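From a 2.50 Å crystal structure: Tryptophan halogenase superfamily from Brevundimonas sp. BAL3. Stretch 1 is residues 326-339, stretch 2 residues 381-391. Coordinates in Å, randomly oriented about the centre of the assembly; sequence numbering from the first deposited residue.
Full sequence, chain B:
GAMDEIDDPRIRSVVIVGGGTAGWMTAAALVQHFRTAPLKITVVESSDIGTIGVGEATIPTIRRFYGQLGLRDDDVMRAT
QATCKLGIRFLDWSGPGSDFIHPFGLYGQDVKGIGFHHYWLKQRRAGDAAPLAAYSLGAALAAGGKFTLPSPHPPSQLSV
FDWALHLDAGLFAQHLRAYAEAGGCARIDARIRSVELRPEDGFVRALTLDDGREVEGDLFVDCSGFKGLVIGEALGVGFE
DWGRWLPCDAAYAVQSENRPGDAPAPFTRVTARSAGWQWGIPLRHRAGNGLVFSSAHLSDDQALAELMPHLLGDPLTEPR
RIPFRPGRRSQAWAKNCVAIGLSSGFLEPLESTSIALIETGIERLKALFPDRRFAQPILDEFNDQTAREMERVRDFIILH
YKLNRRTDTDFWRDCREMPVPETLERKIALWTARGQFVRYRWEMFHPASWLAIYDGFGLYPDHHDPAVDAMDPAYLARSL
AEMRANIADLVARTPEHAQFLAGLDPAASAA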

# COMPACT_ATOMS: atom_id res chain seq x y z
N PRO B 326 25.11 -2.32 13.01
CA PRO B 326 23.73 -2.22 12.56
C PRO B 326 23.05 -0.95 13.00
O PRO B 326 23.17 -0.55 14.17
N GLY B 327 22.33 -0.31 12.10
CA GLY B 327 21.66 0.93 12.44
C GLY B 327 21.49 1.82 11.25
O GLY B 327 21.84 1.44 10.13
N ARG B 328 20.96 3.01 11.49
CA ARG B 328 20.71 3.96 10.43
C ARG B 328 21.15 5.36 10.82
O ARG B 328 21.05 5.77 11.98
N ARG B 329 21.64 6.08 9.82
CA ARG B 329 21.87 7.53 9.86
C ARG B 329 20.57 8.22 10.31
O ARG B 329 19.50 7.89 9.82
N SER B 330 20.65 9.18 11.22
CA SER B 330 19.44 9.75 11.83
C SER B 330 18.50 10.45 10.85
O SER B 330 17.28 10.40 10.99
N GLN B 331 19.08 11.14 9.88
CA GLN B 331 18.35 11.64 8.73
C GLN B 331 19.24 11.33 7.52
O GLN B 331 20.42 11.58 7.55
N ALA B 332 18.69 10.71 6.50
CA ALA B 332 19.49 10.31 5.36
C ALA B 332 19.79 11.48 4.43
O ALA B 332 20.76 11.42 3.66
N TRP B 333 18.95 12.51 4.50
CA TRP B 333 19.09 13.76 3.75
C TRP B 333 19.15 14.96 4.72
O TRP B 333 18.21 15.18 5.52
N ALA B 334 20.26 15.70 4.65
CA ALA B 334 20.41 16.95 5.40
C ALA B 334 20.93 18.03 4.45
O ALA B 334 21.82 17.79 3.66
N LYS B 335 20.37 19.23 4.56
CA LYS B 335 20.75 20.36 3.72
C LYS B 335 20.70 19.98 2.22
O LYS B 335 19.60 19.73 1.71
N ASN B 336 21.84 19.93 1.54
CA ASN B 336 21.90 19.53 0.12
C ASN B 336 22.77 18.29 -0.08
O ASN B 336 23.41 18.11 -1.12
N CYS B 337 22.76 17.42 0.93
CA CYS B 337 23.42 16.13 0.86
C CYS B 337 22.40 15.02 1.09
O CYS B 337 21.71 15.03 2.10
N VAL B 338 22.33 14.08 0.14
CA VAL B 338 21.53 12.84 0.28
C VAL B 338 22.51 11.72 0.44
O VAL B 338 23.45 11.62 -0.36
N ALA B 339 22.29 10.86 1.43
CA ALA B 339 23.17 9.72 1.65
C ALA B 339 22.59 8.45 1.01
O ALA B 339 21.44 8.08 1.30
N GLU B 381 9.70 14.25 4.05
CA GLU B 381 9.14 13.04 3.44
C GLU B 381 10.22 11.99 3.10
O GLU B 381 10.06 10.84 3.42
N PHE B 382 11.30 12.40 2.44
CA PHE B 382 12.42 11.49 2.11
C PHE B 382 12.96 10.86 3.38
O PHE B 382 13.16 9.66 3.44
N ASN B 383 13.17 11.67 4.40
CA ASN B 383 13.74 11.18 5.66
C ASN B 383 12.82 10.23 6.36
O ASN B 383 13.28 9.20 6.89
N ASP B 384 11.52 10.54 6.30
CA ASP B 384 10.50 9.70 6.92
C ASP B 384 10.35 8.33 6.22
O ASP B 384 10.34 7.29 6.87
N GLN B 385 10.25 8.34 4.90
CA GLN B 385 10.15 7.08 4.14
C GLN B 385 11.38 6.20 4.45
O GLN B 385 11.23 5.04 4.82
N THR B 386 12.57 6.77 4.30
CA THR B 386 13.84 6.04 4.48
C THR B 386 13.96 5.37 5.86
O THR B 386 14.32 4.19 5.98
N ALA B 387 13.63 6.13 6.90
CA ALA B 387 13.64 5.64 8.29
C ALA B 387 12.67 4.45 8.46
O ALA B 387 13.09 3.41 8.95
N ARG B 388 11.42 4.61 8.03
CA ARG B 388 10.44 3.56 8.21
C ARG B 388 10.88 2.31 7.46
O ARG B 388 10.76 1.20 7.99
N GLU B 389 11.39 2.48 6.24
CA GLU B 389 11.82 1.34 5.41
C GLU B 389 12.97 0.53 6.08
O GLU B 389 12.97 -0.72 6.10
N MET B 390 13.93 1.25 6.63
CA MET B 390 15.02 0.61 7.37
C MET B 390 14.49 -0.19 8.54
O MET B 390 14.91 -1.32 8.76
N GLU B 391 13.53 0.38 9.27
CA GLU B 391 12.94 -0.29 10.43
C GLU B 391 12.18 -1.56 9.99
O GLU B 391 12.25 -2.61 10.67

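Asn383 makes the direct hydrogen bonds between helix 381-391 and the strand-and-loop segment 326-339. Its CA-to-CB bond points sideways, but with chi1 m (-74°) and chi2 at -31° the carboxamide reaches the backbone of Trp333 and binds it twice: Trp333 N donates to Asn383 OD1 (2.8 Å, 153°), and Asn383 ND2 donates to Trp333 O (2.8 Å, 163°). The amide thus satisfies both the NH and the carbonyl of one residue. Trp333 O also accepts from Gln331 NE2 (2.8 Å), so two side-chain amides converge on this carbonyl; Gln331 is p at chi1 and t at chi2. Gln331 NE2 and Asn383 ND2, both donors, lie 3.7 Å apart and are not bonded to each other.

Two waters extend the polar seam. Water 2 accepts from Ala332 N (3.2 Å) and donates to Asn383 O (2.8 Å), joining the loop to the helix backbone. Water 1 accepts from Arg328 NE (2.9 Å) and donates to Glu391 OE2 (2.4 Å), bridging charges whose direct separation, Arg328 NE to Glu391 OE2, is 4.5 Å, beyond a salt bridge.

The CA-to-CB bond of Arg328 points toward the helix; the side chain is p at chi1 and extended (t, t) at chi2 and chi3. Its NH1 donates to Ser330 O (3.0 Å) and weakly to Arg329 O (3.1 Å), which anchors the guanidinium while Ala387 CB packs over one face, 3.7 Å from Arg328 CZ. Arg328 CD lies 4.1 Å from Met390 CB. Arg328 NH2 and Arg388 NH2, like charges, approach to 4.2 Å; Glu391 helps offset this, because Arg388 NE donates to Glu391 OE1 (2.9 Å) in a salt bridge and Arg388 NH2 donates to Glu391 OE2 (3.0 Å).

The CA-to-CB bonds of Phe382, Thr386 and Met390 on the helix, and of Ala332 and Trp333, point toward the other stretch. Phe382 (chi1 t, chi2 -77°) centres the apolar packing. Trp333, also t at chi1, directs its edge at one face of the Phe382 ring: the planes meet at 84°, the six-membered ring centroids are 5.2 Å apart, and Trp333 CE3 comes within 3.4 Å of Phe382 CG. Trp333 NE1 donates to Lys335 O (3.1 Å). Ala332 CB lies at the Phe382 edge, 4.1 Å from Phe382 CE1, and meets Thr386 CG2 at 3.9 Å. Thr386 is m, and its OG1 donates to Phe382 O (2.7 Å). Val338, t, brings CG1 to 3.5 Å from Phe382 CZ. Met390, m at all three chi angles, sets CE 3.9 Å from Gly327 O.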

# COMPACT_ATOMS: atom_id res chain seq x y z
CB PRO B 326 23.04 -3.38 13.28
CG PRO B 326 24.10 -4.29 13.72
CD PRO B 326 25.31 -3.45 13.93
CB ARG B 328 19.22 3.96 10.02
CG ARG B 328 18.31 4.68 10.98
CD ARG B 328 16.85 4.62 10.57
NE ARG B 328 16.06 5.32 11.55
CZ ARG B 328 15.99 6.64 11.68
NH1 ARG B 328 16.65 7.47 10.86
NH2 ARG B 328 15.25 7.16 12.65
CB ARG B 329 22.28 7.96 8.45
CG ARG B 329 22.69 9.41 8.26
CD ARG B 329 23.98 9.70 8.99
NE ARG B 329 25.09 8.83 8.66
CZ ARG B 329 26.21 8.74 9.38
NH1 ARG B 329 26.39 9.47 10.51
NH2 ARG B 329 27.16 7.92 8.96
CB SER B 330 19.83 10.71 12.97
OG SER B 330 20.54 10.00 13.97
CB GLN B 331 17.96 13.12 8.90
CG GLN B 331 18.96 14.20 8.55
CD GLN B 331 18.44 15.59 8.99
OE1 GLN B 331 18.39 15.85 10.19
NE2 GLN B 331 18.04 16.46 8.04
CB ALA B 332 18.84 9.15 4.58
CB TRP B 333 17.90 13.93 2.81
CG TRP B 333 17.92 15.06 1.80
CD1 TRP B 333 18.65 16.22 1.84
CD2 TRP B 333 17.12 15.16 0.64
NE1 TRP B 333 18.36 17.02 0.78
CE2 TRP B 333 17.42 16.40 0.01
CE3 TRP B 333 16.16 14.32 0.07
CZ2 TRP B 333 16.80 16.82 -1.16
CZ3 TRP B 333 15.54 14.72 -1.11
CH2 TRP B 333 15.86 15.97 -1.72
CB ALA B 334 21.37 16.75 6.55
CB LYS B 335 22.06 20.99 4.21
CG LYS B 335 21.87 21.70 5.55
CD LYS B 335 23.16 22.05 6.25
CE LYS B 335 22.91 22.47 7.71
NZ LYS B 335 22.07 23.70 7.75
CB ASN B 336 22.40 20.71 -0.74
CG ASN B 336 23.83 21.12 -0.44
OD1 ASN B 336 24.33 20.98 0.68
ND2 ASN B 336 24.50 21.63 -1.47
CB CYS B 337 24.49 16.05 1.92
SG CYS B 337 25.40 14.52 1.84
CB VAL B 338 20.71 12.54 -0.98
CG1 VAL B 338 19.84 11.32 -0.79
CG2 VAL B 338 19.85 13.73 -1.32
CB ALA B 339 23.38 9.53 3.13
CB GLU B 381 8.31 13.39 2.19
CG GLU B 381 7.59 12.23 1.51
CD GLU B 381 6.54 11.53 2.39
OE1 GLU B 381 6.19 10.38 2.02
OE2 GLU B 381 6.14 12.08 3.47
CB PHE B 382 13.53 12.23 1.36
CG PHE B 382 14.66 11.34 0.85
CD1 PHE B 382 15.65 10.86 1.71
CD2 PHE B 382 14.78 11.04 -0.50
CE1 PHE B 382 16.69 10.06 1.23
CE2 PHE B 382 15.82 10.24 -0.98
CZ PHE B 382 16.77 9.75 -0.11
CB ASN B 383 14.19 12.34 6.58
CG ASN B 383 15.47 13.00 6.09
OD1 ASN B 383 16.32 12.34 5.48
ND2 ASN B 383 15.62 14.32 6.34
CB ASP B 384 9.15 10.43 7.01
CG ASP B 384 8.14 9.69 7.89
OD1 ASP B 384 8.38 9.55 9.11
OD2 ASP B 384 7.14 9.19 7.35
CB GLN B 385 10.04 7.33 2.62
CG GLN B 385 8.78 8.03 2.15
CD GLN B 385 8.67 8.18 0.62
OE1 GLN B 385 9.36 7.50 -0.16
NE2 GLN B 385 7.77 9.08 0.19
CB THR B 386 15.06 6.98 4.24
OG1 THR B 386 14.93 7.65 2.97
CG2 THR B 386 16.37 6.21 4.29
CB ALA B 387 13.25 6.76 9.27
CB ARG B 388 9.01 3.97 7.78
CG ARG B 388 8.44 5.23 8.42
CD ARG B 388 8.24 5.16 9.94
NE ARG B 388 9.45 5.29 10.77
CZ ARG B 388 10.08 6.44 11.12
NH1 ARG B 388 9.69 7.64 10.69
NH2 ARG B 388 11.14 6.40 11.93
CB GLU B 389 12.17 1.82 3.97
CG GLU B 389 12.99 0.87 3.09
CD GLU B 389 13.23 1.43 1.70
OE1 GLU B 389 14.28 2.04 1.50
OE2 GLU B 389 12.36 1.29 0.80
CB MET B 390 16.09 1.64 7.84
CG MET B 390 16.96 2.19 6.70
SD MET B 390 18.07 0.98 5.97
CE MET B 390 19.25 0.76 7.30
CB GLU B 391 12.00 0.66 11.21
CG GLU B 391 12.68 1.82 11.97
CD GLU B 391 11.70 2.90 12.42
OE1 GLU B 391 10.49 2.86 12.07
OE2 GLU B 391 12.12 3.82 13.14
O HOH W 1 14.47 4.19 13.72
O HOH W 2 16.04 9.05 7.35